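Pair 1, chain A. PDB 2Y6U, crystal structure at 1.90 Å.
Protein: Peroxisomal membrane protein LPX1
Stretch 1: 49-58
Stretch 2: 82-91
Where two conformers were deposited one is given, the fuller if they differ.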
# COMPACT_ATOMS: atom_id res chain seq x y z
N THR A 49 -24.89 19.44 -4.81
CA THR A 49 -25.10 17.97 -4.93
C THR A 49 -24.38 17.26 -6.12
O THR A 49 -24.58 16.06 -6.33
CB THR A 49 -26.63 17.59 -5.05
OG1 THR A 49 -27.11 17.91 -6.37
CG2 THR A 49 -27.49 18.29 -3.97
N ALA A 50 -23.58 17.99 -6.91
CA ALA A 50 -22.99 17.44 -8.12
C ALA A 50 -21.80 16.55 -7.75
O ALA A 50 -20.90 16.94 -7.02
CB ALA A 50 -22.58 18.52 -9.05
N THR A 51 -21.81 15.34 -8.28
CA THR A 51 -20.67 14.42 -8.07
C THR A 51 -19.52 14.87 -8.90
O THR A 51 -19.64 15.10 -10.11
CB THR A 51 -21.08 13.00 -8.44
OG1 THR A 51 -22.23 12.65 -7.71
CG2 THR A 51 -20.03 11.99 -8.12
N ARG A 52 -18.36 14.95 -8.28
CA ARG A 52 -17.17 15.15 -8.98
C ARG A 52 -16.66 13.78 -9.50
O ARG A 52 -16.47 12.86 -8.71
CB ARG A 52 -16.09 15.67 -8.03
CG ARG A 52 -15.94 17.17 -7.84
CD ARG A 52 -16.84 17.65 -6.82
NE ARG A 52 -16.20 18.53 -5.82
CZ ARG A 52 -16.88 19.32 -4.97
NH1 ARG A 52 -18.22 19.38 -4.99
NH2 ARG A 52 -16.20 20.06 -4.07
N LEU A 53 -16.33 13.70 -10.78
CA LEU A 53 -15.70 12.49 -11.32
C LEU A 53 -14.25 12.77 -11.52
O LEU A 53 -13.85 13.78 -12.12
CB LEU A 53 -16.30 12.02 -12.65
CG LEU A 53 -17.76 11.57 -12.67
CD1 LEU A 53 -18.22 11.41 -14.10
CD2 LEU A 53 -17.95 10.26 -11.92
N ASN A 54 -13.43 11.89 -10.98
CA ASN A 54 -12.01 11.97 -11.17
C ASN A 54 -11.55 10.72 -11.94
O ASN A 54 -11.96 9.61 -11.60
CB ASN A 54 -11.27 12.01 -9.80
CG ASN A 54 -11.67 13.19 -8.96
OD1 ASN A 54 -11.64 14.30 -9.49
ND2 ASN A 54 -12.16 12.99 -7.74
N LEU A 55 -10.73 10.92 -12.92
CA LEU A 55 -10.24 9.87 -13.77
C LEU A 55 -8.77 9.77 -13.76
O LEU A 55 -8.08 10.78 -13.87
CB LEU A 55 -10.71 10.12 -15.21
CG LEU A 55 -12.11 9.78 -15.62
CD1 LEU A 55 -13.20 10.12 -14.75
CD2 LEU A 55 -12.41 10.36 -17.10
N VAL A 56 -8.25 8.54 -13.67
CA VAL A 56 -6.83 8.34 -13.62
C VAL A 56 -6.46 7.33 -14.72
O VAL A 56 -7.02 6.30 -14.77
CB VAL A 56 -6.37 7.78 -12.27
CG1 VAL A 56 -4.85 7.52 -12.29
CG2 VAL A 56 -6.79 8.78 -11.10
N PHE A 57 -5.60 7.73 -15.66
CA PHE A 57 -5.32 6.88 -16.83
C PHE A 57 -3.86 6.40 -16.76
O PHE A 57 -2.96 7.20 -16.54
CB PHE A 57 -5.41 7.67 -18.13
CG PHE A 57 -6.81 7.96 -18.59
CD1 PHE A 57 -7.49 9.09 -18.14
CD2 PHE A 57 -7.45 7.10 -19.48
CE1 PHE A 57 -8.78 9.36 -18.58
CE2 PHE A 57 -8.73 7.38 -19.94
CZ PHE A 57 -9.39 8.52 -19.47
N LEU A 58 -3.70 5.09 -16.96
CA LEU A 58 -2.44 4.36 -16.80
C LEU A 58 -2.05 3.72 -18.12
O LEU A 58 -2.75 2.79 -18.63
CB LEU A 58 -2.57 3.33 -15.67
CG LEU A 58 -3.05 3.81 -14.31
CD1 LEU A 58 -3.04 2.57 -13.34
CD2 LEU A 58 -2.22 5.03 -13.85
N GLY A 82 -28.29 13.51 -14.22
CA GLY A 82 -27.32 12.63 -13.52
C GLY A 82 -26.33 13.40 -12.64
O GLY A 82 -25.57 12.80 -11.88
N ASN A 83 -26.33 14.74 -12.80
CA ASN A 83 -25.64 15.69 -11.93
C ASN A 83 -24.20 15.29 -11.51
O ASN A 83 -23.87 15.14 -10.33
CB ASN A 83 -26.48 16.01 -10.71
CG ASN A 83 -26.36 17.44 -10.34
OD1 ASN A 83 -25.42 18.12 -10.78
ND2 ASN A 83 -27.33 17.95 -9.57
N TYR A 84 -23.39 15.12 -12.53
CA TYR A 84 -21.97 14.82 -12.36
C TYR A 84 -21.20 15.66 -13.40
O TYR A 84 -21.80 16.18 -14.37
CB TYR A 84 -21.73 13.31 -12.56
CG TYR A 84 -22.06 12.72 -13.95
CD1 TYR A 84 -21.16 12.82 -15.01
CD2 TYR A 84 -23.24 12.00 -14.18
CE1 TYR A 84 -21.42 12.26 -16.25
CE2 TYR A 84 -23.51 11.44 -15.43
CZ TYR A 84 -22.58 11.56 -16.46
OH TYR A 84 -22.84 11.00 -17.72
N ALA A 85 -19.92 15.79 -13.16
CA ALA A 85 -18.97 16.38 -14.08
C ALA A 85 -17.57 15.95 -13.71
O ALA A 85 -17.24 15.78 -12.53
CB ALA A 85 -19.07 17.98 -14.07
N ILE A 86 -16.73 15.81 -14.72
CA ILE A 86 -15.32 15.56 -14.52
C ILE A 86 -14.66 16.71 -13.81
O ILE A 86 -14.79 17.90 -14.21
CB ILE A 86 -14.55 15.29 -15.84
CG1 ILE A 86 -15.02 13.99 -16.47
CG2 ILE A 86 -13.02 15.13 -15.57
CD1 ILE A 86 -14.46 13.84 -17.89
N ASP A 87 -14.01 16.42 -12.70
CA ASP A 87 -13.33 17.47 -12.00
C ASP A 87 -11.85 17.41 -12.29
O ASP A 87 -11.28 18.42 -12.59
CB ASP A 87 -13.63 17.35 -10.52
CG ASP A 87 -13.26 18.60 -9.74
OD1 ASP A 87 -13.80 19.71 -10.06
OD2 ASP A 87 -12.39 18.45 -8.84
N LYS A 88 -11.19 16.28 -12.07
CA LYS A 88 -9.77 16.08 -12.34
C LYS A 88 -9.50 14.87 -13.23
O LYS A 88 -10.12 13.84 -13.07
CB LYS A 88 -8.98 15.86 -11.07
CG LYS A 88 -8.97 17.04 -10.09
CD LYS A 88 -7.71 16.95 -9.17
CE LYS A 88 -7.48 18.12 -8.23
NZ LYS A 88 -6.10 17.89 -7.60
N VAL A 89 -8.51 14.97 -14.10
CA VAL A 89 -8.00 13.83 -14.83
C VAL A 89 -6.50 13.79 -14.62
O VAL A 89 -5.82 14.80 -14.81
CB VAL A 89 -8.24 13.90 -16.37
CG1 VAL A 89 -7.72 12.62 -17.10
CG2 VAL A 89 -9.70 14.11 -16.67
N LEU A 90 -5.97 12.63 -14.23
CA LEU A 90 -4.51 12.47 -14.05
C LEU A 90 -3.96 11.55 -15.09
O LEU A 90 -4.41 10.40 -15.25
CB LEU A 90 -4.21 11.85 -12.70
CG LEU A 90 -4.91 12.45 -11.48
CD1 LEU A 90 -4.52 11.76 -10.14
CD2 LEU A 90 -4.64 13.99 -11.36
N LEU A 91 -2.92 11.99 -15.77
CA LEU A 91 -2.25 11.23 -16.72
C LEU A 91 -0.81 11.00 -16.25
O LEU A 91 -0.02 11.93 -16.09
CB LEU A 91 -2.23 11.92 -18.08
CG LEU A 91 -3.55 12.20 -18.79
CD1 LEU A 91 -3.22 12.69 -20.26
CD2 LEU A 91 -4.54 11.15 -18.70
O HOH W 1 -11.48 16.26 -7.74

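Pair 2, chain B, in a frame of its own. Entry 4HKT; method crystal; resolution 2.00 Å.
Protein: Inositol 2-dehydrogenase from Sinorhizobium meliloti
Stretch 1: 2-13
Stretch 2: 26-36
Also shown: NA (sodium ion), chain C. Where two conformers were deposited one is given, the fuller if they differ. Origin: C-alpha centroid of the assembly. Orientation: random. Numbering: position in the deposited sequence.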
# COMPACT_ATOMS: atom_id res chain seq x y z
N MSE B 2 33.95 14.17 25.67
CA MSE B 2 34.64 15.01 24.64
C MSE B 2 33.65 15.52 23.62
O MSE B 2 32.63 14.88 23.35
CB MSE B 2 35.77 14.23 23.95
CG MSE B 2 35.25 13.15 23.00
SE MSE B 2 36.46 11.59 22.86
CE MSE B 2 35.54 10.44 24.17
N THR B 3 33.95 16.68 23.05
CA THR B 3 33.14 17.31 22.02
C THR B 3 33.98 17.49 20.76
O THR B 3 35.06 18.09 20.82
CB THR B 3 32.64 18.68 22.48
OG1 THR B 3 31.88 18.51 23.69
CG2 THR B 3 31.76 19.36 21.41
N VAL B 4 33.50 16.97 19.62
CA VAL B 4 34.17 17.14 18.32
C VAL B 4 33.90 18.54 17.79
O VAL B 4 32.74 18.95 17.63
CB VAL B 4 33.70 16.10 17.30
CG1 VAL B 4 34.40 16.28 15.96
CG2 VAL B 4 33.99 14.70 17.81
N ARG B 5 34.98 19.29 17.55
CA ARG B 5 34.86 20.65 17.03
C ARG B 5 35.01 20.63 15.51
O ARG B 5 36.04 20.20 14.97
CB ARG B 5 35.89 21.58 17.69
CG ARG B 5 35.64 21.82 19.17
CD ARG B 5 36.66 22.76 19.82
NE ARG B 5 36.38 24.17 19.52
CZ ARG B 5 35.85 25.04 20.38
NH1 ARG B 5 35.55 24.66 21.61
NH2 ARG B 5 35.64 26.29 20.01
N PHE B 6 33.97 21.11 14.83
CA PHE B 6 33.86 21.05 13.37
C PHE B 6 34.07 22.41 12.71
O PHE B 6 33.54 23.44 13.15
CB PHE B 6 32.45 20.57 12.98
CG PHE B 6 32.24 19.09 13.13
CD1 PHE B 6 32.28 18.25 12.02
CD2 PHE B 6 31.98 18.54 14.37
CE1 PHE B 6 32.09 16.89 12.16
CE2 PHE B 6 31.79 17.18 14.52
CZ PHE B 6 31.83 16.35 13.41
N GLY B 7 34.83 22.40 11.62
CA GLY B 7 34.84 23.50 10.68
C GLY B 7 34.07 23.03 9.47
O GLY B 7 34.27 21.90 9.02
N LEU B 8 33.19 23.89 8.95
CA LEU B 8 32.43 23.63 7.73
C LEU B 8 33.02 24.48 6.62
O LEU B 8 33.19 25.69 6.79
CB LEU B 8 30.95 23.99 7.93
CG LEU B 8 30.03 23.96 6.70
CD1 LEU B 8 30.09 22.62 6.00
CD2 LEU B 8 28.59 24.28 7.08
N LEU B 9 33.31 23.85 5.48
CA LEU B 9 33.81 24.53 4.31
C LEU B 9 32.78 24.40 3.22
O LEU B 9 32.50 23.29 2.75
CB LEU B 9 35.12 23.93 3.82
CG LEU B 9 36.16 23.61 4.89
CD1 LEU B 9 37.43 23.13 4.21
CD2 LEU B 9 36.45 24.81 5.76
N GLY B 10 32.21 25.54 2.84
CA GLY B 10 31.14 25.59 1.86
C GLY B 10 29.79 25.81 2.53
O GLY B 10 29.40 25.07 3.45
N ALA B 11 29.06 26.82 2.05
CA ALA B 11 27.80 27.23 2.68
C ALA B 11 26.59 27.18 1.74
O ALA B 11 25.58 27.83 2.00
CB ALA B 11 27.96 28.64 3.26
N GLY B 12 26.67 26.41 0.66
CA GLY B 12 25.53 26.21 -0.24
C GLY B 12 24.50 25.25 0.34
O GLY B 12 24.48 25.02 1.55
N ARG B 13 23.64 24.70 -0.52
CA ARG B 13 22.57 23.81 -0.09
C ARG B 13 23.13 22.65 0.73
O ARG B 13 22.64 22.34 1.82
CB ARG B 13 21.79 23.22 -1.29
CG ARG B 13 20.74 24.15 -1.86
CD ARG B 13 19.66 23.39 -2.63
NE ARG B 13 20.20 22.62 -3.75
CZ ARG B 13 19.47 22.11 -4.74
NH1 ARG B 13 18.14 22.27 -4.78
NH2 ARG B 13 20.06 21.43 -5.72
N ALA B 26 24.69 15.69 19.47
CA ALA B 26 24.97 16.00 20.86
C ALA B 26 26.47 16.06 21.12
O ALA B 26 26.91 16.87 21.93
CB ALA B 26 24.32 14.96 21.76
N ASP B 27 27.23 15.22 20.44
CA ASP B 27 28.69 15.16 20.65
C ASP B 27 29.51 16.14 19.82
O ASP B 27 30.74 16.09 19.84
CB ASP B 27 29.19 13.75 20.40
CG ASP B 27 28.63 12.76 21.40
OD1 ASP B 27 28.60 13.10 22.60
OD2 ASP B 27 28.23 11.66 20.98
N ALA B 28 28.86 17.06 19.12
CA ALA B 28 29.58 17.91 18.15
C ALA B 28 29.20 19.35 18.29
O ALA B 28 28.06 19.65 18.66
CB ALA B 28 29.25 17.45 16.74
N ARG B 29 30.14 20.24 17.97
CA ARG B 29 29.87 21.67 17.93
C ARG B 29 30.37 22.26 16.63
O ARG B 29 31.50 22.01 16.22
CB ARG B 29 30.57 22.41 19.10
CG ARG B 29 30.28 23.92 19.17
CD ARG B 29 31.16 24.69 20.16
NE ARG B 29 31.18 24.06 21.49
CZ ARG B 29 32.17 23.32 21.99
NH1 ARG B 29 33.29 23.11 21.30
NH2 ARG B 29 32.05 22.79 23.21
N LEU B 30 29.55 23.08 16.00
CA LEU B 30 29.97 23.84 14.84
C LEU B 30 30.65 25.13 15.31
O LEU B 30 30.01 25.99 15.92
CB LEU B 30 28.77 24.15 13.95
CG LEU B 30 29.12 24.89 12.66
CD1 LEU B 30 30.05 24.05 11.80
CD2 LEU B 30 27.85 25.20 11.90
N VAL B 31 31.94 25.23 15.02
CA VAL B 31 32.81 26.31 15.49
C VAL B 31 33.01 27.36 14.41
O VAL B 31 32.95 28.56 14.69
CB VAL B 31 34.19 25.73 15.90
CG1 VAL B 31 35.18 26.83 16.25
CG2 VAL B 31 34.03 24.77 17.07
N ALA B 32 33.26 26.92 13.17
CA ALA B 32 33.62 27.84 12.10
C ALA B 32 33.02 27.45 10.75
O ALA B 32 32.93 26.26 10.44
CB ALA B 32 35.12 27.96 11.98
N VAL B 33 32.59 28.45 10.00
CA VAL B 33 32.18 28.26 8.61
C VAL B 33 33.07 29.09 7.70
O VAL B 33 33.49 30.18 8.07
CB VAL B 33 30.74 28.75 8.37
CG1 VAL B 33 30.32 28.50 6.92
CG2 VAL B 33 29.80 28.05 9.32
N ALA B 34 33.32 28.56 6.50
CA ALA B 34 34.01 29.28 5.44
C ALA B 34 33.28 29.08 4.10
O ALA B 34 32.58 28.07 3.89
CB ALA B 34 35.45 28.81 5.35
N ASP B 35 33.43 30.06 3.21
CA ASP B 35 32.82 30.03 1.88
C ASP B 35 33.47 31.15 1.06
O ASP B 35 33.99 32.10 1.63
CB ASP B 35 31.30 30.24 1.96
CG ASP B 35 30.58 29.87 0.67
OD1 ASP B 35 30.36 28.66 0.41
OD2 ASP B 35 30.21 30.80 -0.08
N ALA B 36 33.46 31.03 -0.26
CA ALA B 36 34.01 32.09 -1.11
C ALA B 36 33.09 33.32 -1.14
O ALA B 36 33.54 34.43 -1.41
CB ALA B 36 34.26 31.58 -2.51
NA NA C . 25.75 20.09 18.28
O HOH W 2 28.62 18.68 22.69

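Both pairs are two parallel strands joined edge to edge, and fourteen central residues superpose to 0.5 Å. In each, the second strand carries one extra residue in the middle. Asp A87 and Val B31, which coincide, have phi/psi of -101/-55 and -100/-45, well off the extended region of their neighbours, and their CA-to-CB bonds point toward the opposing strand. The register that pairs Leu A53 with Ile A86 and Phe B6 with Leu B30 resumes one residue later, at Leu A55 with Val A89 and Leu B8 with Val B33.

The backbone ladder is written twice. Leu A53 N donates to Ala A85 O (2.9 Å) and Phe B6 N to Arg B29 O (3.0 Å). At the extra residue, Asp A87 N reaches Leu A53 O at 2.7 Å, and Val B31 N reaches Phe B6 O at 3.0 Å. The ladder then picks up again with Leu A55 N to Lys A88 O (3.0 Å) and Leu B8 N to Ala B32 O (2.8 Å).

The inserted side chain is where the solutions diverge. Pair 1 puts a buried aspartate there and answers it with polar chemistry: a water donates to both Asp A87 OD2 and Asn A54 OD1, 2.6 Å each, while Lys A88 N makes a weak bond to Asn A54 OD1 (3.3 Å). Pair 2 has glycine, Gly B7, in place of Asn A54, and valine in place of the aspartate; Val B31 CG2 lies 3.4 Å from Arg B5 NE. The matching arginine, Arg A52, instead lays its CG 3.5 Å from Asp A87 CB.

On the face shared by Leu A53, Leu A55, Ile A86 and Val A89, bulk is traded across the strands. Pair 1 sets a leucine against a large ring, with Leu A53 CD1 3.4 Å from Tyr A84 CD1; pair 2 puts the ring on the first strand, Phe B6 CE2 standing 3.4 Å from Ala B28 CB. The aliphatic positions beyond keep their character, Ile A86 matching Leu B30 and Val A89 matching Val B33.

Elsewhere the rules relax. Ala A85 is matched by Arg B29, whose NH1 comes within 2.8 Å of Arg B5 NH1, a close approach of like charges and not a bond. At the far end, Phe A57 packs its CB 3.6 Å from Leu A91 CD2, whereas Gly B10, at phi/psi 104/128, lies past the strand end, and the next residue, Ala B11, donates through its N to Asp B35 OD1 (2.8 Å).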